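Local coordinates for protein listeriolysin O (Listeria monocytogenes, PDB 4CDB) that perforates cholesterol-containing host membranes, changing shape after it binds them, inserting and assembling into an oligomeric pore, at residues Ala181-Ala186 / Glu208-Phe213; Phe198-Ile201 / Lys205-Glu208. All coordinates share one frame; numbering follows the deposited sequence.

Contact 1 of 2, residues Ala181-Ala186 / Glu208-Phe213; sequences AKFGTA and EEVISF. With NA (sodium ion), chain N; NA (sodium ion), chain Q.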
loop_
_atom_site.group_PDB
_atom_site.type_symbol
_atom_site.label_atom_id
_atom_site.label_comp_id
_atom_site.label_asym_id
_atom_site.label_seq_id
_atom_site.Cartn_x
_atom_site.Cartn_y
_atom_site.Cartn_z
ATOM N N ALA A 181 -6.434 7.473 -3.321
ATOM C CA ALA A 181 -5.761 8.667 -2.821
ATOM C C ALA A 181 -4.246 8.477 -2.780
ATOM O O ALA A 181 -3.487 9.445 -2.822
ATOM C CB ALA A 181 -6.287 9.031 -1.443
ATOM N N LYS A 182 -3.815 7.222 -2.710
ATOM C CA LYS A 182 -2.398 6.896 -2.596
ATOM C C LYS A 182 -1.769 6.562 -3.946
ATOM O O LYS A 182 -0.679 7.034 -4.266
ATOM C CB LYS A 182 -2.213 5.719 -1.635
ATOM C CG LYS A 182 -0.768 5.303 -1.412
ATOM C CD LYS A 182 -0.146 6.047 -0.240
ATOM C CE LYS A 182 1.255 5.530 0.057
ATOM N NZ LYS A 182 1.610 5.652 1.500
ATOM N N PHE A 183 -2.460 5.748 -4.737
ATOM C CA PHE A 183 -1.907 5.260 -5.995
ATOM C C PHE A 183 -2.566 5.877 -7.230
ATOM O O PHE A 183 -2.312 5.447 -8.356
ATOM C CB PHE A 183 -2.012 3.736 -6.055
ATOM C CG PHE A 183 -1.291 3.036 -4.936
ATOM C CD1 PHE A 183 0.083 2.856 -4.985
ATOM C CD2 PHE A 183 -1.987 2.555 -3.837
ATOM C CE1 PHE A 183 0.750 2.210 -3.958
ATOM C CE2 PHE A 183 -1.325 1.907 -2.807
ATOM C CZ PHE A 183 0.045 1.735 -2.867
ATOM N N GLY A 184 -3.409 6.882 -7.020
ATOM C CA GLY A 184 -4.097 7.529 -8.124
ATOM C C GLY A 184 -5.288 6.718 -8.595
ATOM O O GLY A 184 -5.463 5.570 -8.186
ATOM N N THR A 185 -6.107 7.314 -9.459
ATOM C CA THR A 185 -7.290 6.651 -10.004
ATOM C C THR A 185 -6.897 5.428 -10.832
ATOM O O THR A 185 -7.688 4.497 -11.012
ATOM C CB THR A 185 -8.127 7.629 -10.864
ATOM O OG1 THR A 185 -8.481 8.773 -10.077
ATOM C CG2 THR A 185 -9.401 6.970 -11.378
ATOM N N ALA A 186 -5.657 5.425 -11.311
ATOM C CA ALA A 186 -5.129 4.306 -12.085
ATOM C C ALA A 186 -5.159 2.984 -11.316
ATOM O O ALA A 186 -5.055 1.915 -11.914
ATOM C CB ALA A 186 -3.713 4.613 -12.561
ATOM N N GLU A 208 -4.280 -7.457 3.880
ATOM C CA GLU A 208 -3.671 -7.292 2.565
ATOM C C GLU A 208 -2.880 -5.994 2.441
ATOM O O GLU A 208 -3.251 -4.970 3.013
ATOM C CB GLU A 208 -4.726 -7.377 1.459
ATOM C CG GLU A 208 -5.455 -8.711 1.406
ATOM C CD GLU A 208 -6.248 -8.907 0.127
ATOM O OE1 GLU A 208 -6.918 -7.953 -0.316
ATOM O OE2 GLU A 208 -6.205 -10.025 -0.430
ATOM N N GLU A 209 -1.784 -6.050 1.691
ATOM C CA GLU A 209 -0.990 -4.862 1.406
ATOM C C GLU A 209 -0.845 -4.674 -0.100
ATOM O O GLU A 209 -0.684 -5.644 -0.845
ATOM C CB GLU A 209 0.390 -4.960 2.059
ATOM C CG GLU A 209 1.202 -3.674 1.977
ATOM C CD GLU A 209 2.629 -3.849 2.460
ATOM O OE1 GLU A 209 3.161 -4.974 2.358
ATOM O OE2 GLU A 209 3.219 -2.859 2.938
ATOM N N VAL A 210 -0.913 -3.422 -0.542
ATOM C CA VAL A 210 -0.728 -3.094 -1.950
ATOM C C VAL A 210 0.581 -2.336 -2.140
ATOM O O VAL A 210 0.856 -1.365 -1.432
ATOM C CB VAL A 210 -1.906 -2.270 -2.493
ATOM C CG1 VAL A 210 -1.633 -1.817 -3.918
ATOM C CG2 VAL A 210 -3.178 -3.092 -2.435
ATOM N N ILE A 211 1.387 -2.794 -3.093
ATOM C CA ILE A 211 2.698 -2.210 -3.340
ATOM C C ILE A 211 2.836 -1.731 -4.786
ATOM O O ILE A 211 2.455 -2.438 -5.721
ATOM C CB ILE A 211 3.822 -3.225 -3.037
ATOM C CG1 ILE A 211 3.756 -3.681 -1.579
ATOM C CG2 ILE A 211 5.187 -2.635 -3.350
ATOM C CD1 ILE A 211 4.799 -4.712 -1.222
ATOM N N SER A 212 3.371 -0.526 -4.959
ATOM C CA SER A 212 3.699 -0.007 -6.281
ATOM C C SER A 212 5.217 0.116 -6.407
ATOM O O SER A 212 5.846 0.888 -5.680
ATOM C CB SER A 212 3.034 1.352 -6.503
ATOM O OG SER A 212 3.242 1.817 -7.825
ATOM N N PHE A 213 5.805 -0.649 -7.321
ATOM C CA PHE A 213 7.257 -0.674 -7.482
ATOM C C PHE A 213 7.665 -0.179 -8.872
ATOM O O PHE A 213 7.507 -0.888 -9.867
ATOM C CB PHE A 213 7.790 -2.089 -7.227
ATOM C CG PHE A 213 9.291 -2.192 -7.241
ATOM C CD1 PHE A 213 10.049 -1.635 -6.221
ATOM C CD2 PHE A 213 9.944 -2.863 -8.264
ATOM C CE1 PHE A 213 11.433 -1.735 -6.229
ATOM C CE2 PHE A 213 11.327 -2.968 -8.276
ATOM C CZ PHE A 213 12.071 -2.403 -7.259
HETATM NA NA NA N . -0.175 3.764 -9.158
HETATM NA NA NA Q . 5.658 -4.215 2.544
HETATM O O HOH W 1 1.913 4.533 -7.864
#
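Phe183, in the last turn of helix 176-183, and Ser212, on strand 207-222, are the backbone positions nearest each other, but with CA atoms 7.7 Å apart the backbones are too distant to bond directly, and the Phe183 ring makes the contact. With CG beside the backbone N (chi1 -59°), it reaches the strand between Val210 and Ser212, residues whose side chains point to the same side. CE1 of Phe183 meets CB of Ser212 at 3.5 Å, and on the other flank CE2 of Phe183 lies 3.9 Å from the CG1 branch of Val210. CZ of Phe183 comes within 3.5 Å of the carbonyl O of Val210, a van der Waals approach. Lys182 CG packs over one face of the ring near its rim, while its NZ forms a salt bridge with Glu171. A phenylalanine is long enough to bridge helix and strand; serine is small enough to let the ring rest against its CB, and its hydroxyl serves the polar side. There Ser212 OG and a water are hydrogen-bonded at 3.0 Å, and that water and the carbonyl O of Phe183 both bind a sodium ion, at 2.6 and 2.8 Å; Gln78 and Tyr265 complete the site. Just beyond, Gly184 turns the chain out of the helix with a positive phi of 79°. The chemistry joins an apolar contact to a water-and-ion bridge: no direct polar bond between these segments would have to break if helix 176-183, whose residues are assigned to a transmembrane strand, leaves the sheet, as it probably does on insertion.

Contact 2 of 2, residues Phe198-Ile201 / Lys205-Glu208; sequences FGAI and KMQE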
loop_
_atom_site.group_PDB
_atom_site.type_symbol
_atom_site.label_atom_id
_atom_site.label_comp_id
_atom_site.label_asym_id
_atom_site.label_seq_id
_atom_site.Cartn_x
_atom_site.Cartn_y
_atom_site.Cartn_z
ATOM N N PHE A 198 -11.613 -6.225 -0.082
ATOM C CA PHE A 198 -11.968 -5.245 0.941
ATOM C C PHE A 198 -13.006 -5.781 1.931
ATOM O O PHE A 198 -13.033 -5.377 3.096
ATOM C CB PHE A 198 -12.477 -3.955 0.294
ATOM C CG PHE A 198 -11.456 -3.263 -0.568
ATOM C CD1 PHE A 198 -10.323 -2.696 -0.006
ATOM C CD2 PHE A 198 -11.639 -3.166 -1.940
ATOM C CE1 PHE A 198 -9.387 -2.054 -0.798
ATOM C CE2 PHE A 198 -10.705 -2.523 -2.734
ATOM C CZ PHE A 198 -9.577 -1.967 -2.161
ATOM N N GLY A 199 -13.858 -6.685 1.460
ATOM C CA GLY A 199 -14.880 -7.282 2.299
ATOM C C GLY A 199 -14.297 -8.131 3.412
ATOM O O GLY A 199 -14.671 -7.989 4.576
ATOM N N ALA A 200 -13.369 -9.014 3.050
ATOM C CA ALA A 200 -12.754 -9.927 4.007
ATOM C C ALA A 200 -11.890 -9.180 5.021
ATOM O O ALA A 200 -11.829 -9.554 6.193
ATOM C CB ALA A 200 -11.933 -10.979 3.280
ATOM N N ILE A 201 -11.225 -8.125 4.561
ATOM C CA ILE A 201 -10.418 -7.282 5.432
ATOM C C ILE A 201 -11.310 -6.555 6.434
ATOM O O ILE A 201 -10.947 -6.380 7.598
ATOM C CB ILE A 201 -9.611 -6.250 4.617
ATOM C CG1 ILE A 201 -8.678 -6.959 3.636
ATOM C CG2 ILE A 201 -8.802 -5.346 5.533
ATOM C CD1 ILE A 201 -7.990 -6.022 2.665
ATOM N N LYS A 205 -11.032 -11.039 8.531
ATOM C CA LYS A 205 -10.695 -12.388 8.091
ATOM C C LYS A 205 -9.287 -12.464 7.508
ATOM O O LYS A 205 -8.615 -13.489 7.626
ATOM C CB LYS A 205 -11.711 -12.888 7.061
ATOM C CG LYS A 205 -13.160 -12.798 7.514
ATOM C CD LYS A 205 -13.454 -13.743 8.670
ATOM C CE LYS A 205 -13.442 -15.196 8.220
ATOM N NZ LYS A 205 -13.810 -16.120 9.330
ATOM N N MET A 206 -8.842 -11.380 6.878
ATOM C CA MET A 206 -7.517 -11.356 6.264
ATOM C C MET A 206 -6.876 -9.967 6.286
ATOM O O MET A 206 -7.543 -8.965 6.546
ATOM C CB MET A 206 -7.587 -11.872 4.824
ATOM C CG MET A 206 -8.348 -10.960 3.878
ATOM S SD MET A 206 -8.156 -11.431 2.149
ATOM C CE MET A 206 -8.681 -13.143 2.204
ATOM N N GLN A 207 -5.573 -9.922 6.018
ATOM C CA GLN A 207 -4.843 -8.663 5.916
ATOM C C GLN A 207 -4.124 -8.582 4.573
ATOM O O GLN A 207 -3.445 -9.526 4.169
ATOM C CB GLN A 207 -3.837 -8.520 7.060
ATOM C CG GLN A 207 -4.467 -8.433 8.439
ATOM C CD GLN A 207 -3.473 -8.021 9.507
ATOM O OE1 GLN A 207 -3.064 -6.862 9.577
ATOM N NE2 GLN A 207 -3.078 -8.973 10.346
ATOM N N GLU A 208 -4.280 -7.457 3.880
ATOM C CA GLU A 208 -3.671 -7.292 2.565
ATOM C C GLU A 208 -2.880 -5.994 2.441
ATOM O O GLU A 208 -3.251 -4.970 3.013
ATOM C CB GLU A 208 -4.726 -7.377 1.459
ATOM C CG GLU A 208 -5.455 -8.711 1.406
ATOM C CD GLU A 208 -6.248 -8.907 0.127
ATOM O OE1 GLU A 208 -6.918 -7.953 -0.316
ATOM O OE2 GLU A 208 -6.205 -10.025 -0.430
HETATM O O HOH W 2 -8.515 -7.426 8.568
#
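A water grips both sides of this turn: it donates to the carbonyl O of Met206 at 2.7 Å and to the carbonyl O of Ile201 at 2.8 Å, tying the end of helix 198-202 to the residue just before strand 207-222. The direct bond is close by, where the backbone N of Lys205 donates to the carbonyl O of Ala200 at 2.9 Å; that N sits almost straight out from the carbonyl (C=O...N angle 160°), although the N-H points somewhat off the acceptor (147°). The same carbonyl is flanked by CB of Lys205, whose bent chain then carries its amine away from the helix, as suits a charged residue at an exposed turn. Ala200 suits its place by being small: its methyl CB packs against CG of Met206 at 3.6 Å, with the sulfur and CE of that methionine following alongside. Met206 reaches it with CG lodged between its own backbone N and carbonyl carbon (chi1 68°), and the flexible thioether chain bends at its end to stay near the methyl. The branched, buried Ile201 lies between Met206 and the aliphatic part of Glu208: its CG1 is 4.0 Å from Met206 CG, its CD1 touches Glu208 CB at 3.7 Å, and a CA-H...O contact joins its CA to the carbonyl O of Met206. Glutamate suits the far side because its carboxylate end has a polar partner, OE1 accepting from the backbone N of Asn197, just before the helix. One direct backbone bond, one bridging water and a few apolar touches therefore close a compact helix-to-strand reversal, with few polar bonds to exchange if residues 196-205 become, as they probably do, the transmembrane strand assigned to them.

Contacts 1 and 2 share Glu208 and strand 207-222, with centres 16 Å apart. Along the chain, helix 176-183 comes first, then helices 187-194 and 198-202, and finally the strand; contact 2 lies at its start and contact 1 slightly farther along it. The loop closed by contact 1 thus contains the shorter turn of contact 2. Both fasten one helical bundle, at its first and last helices, to a single strand of the large antiparallel sheet. In cholesterol-dependent cytolysins such bundles unfold into transmembrane hairpins, and residues 176-189 and 196-205 are assigned as membrane-spanning strands. Contact 1 therefore belongs to packing that probably has to be released, whereas contact 2 lies at the junction where the helices rejoin the sheet.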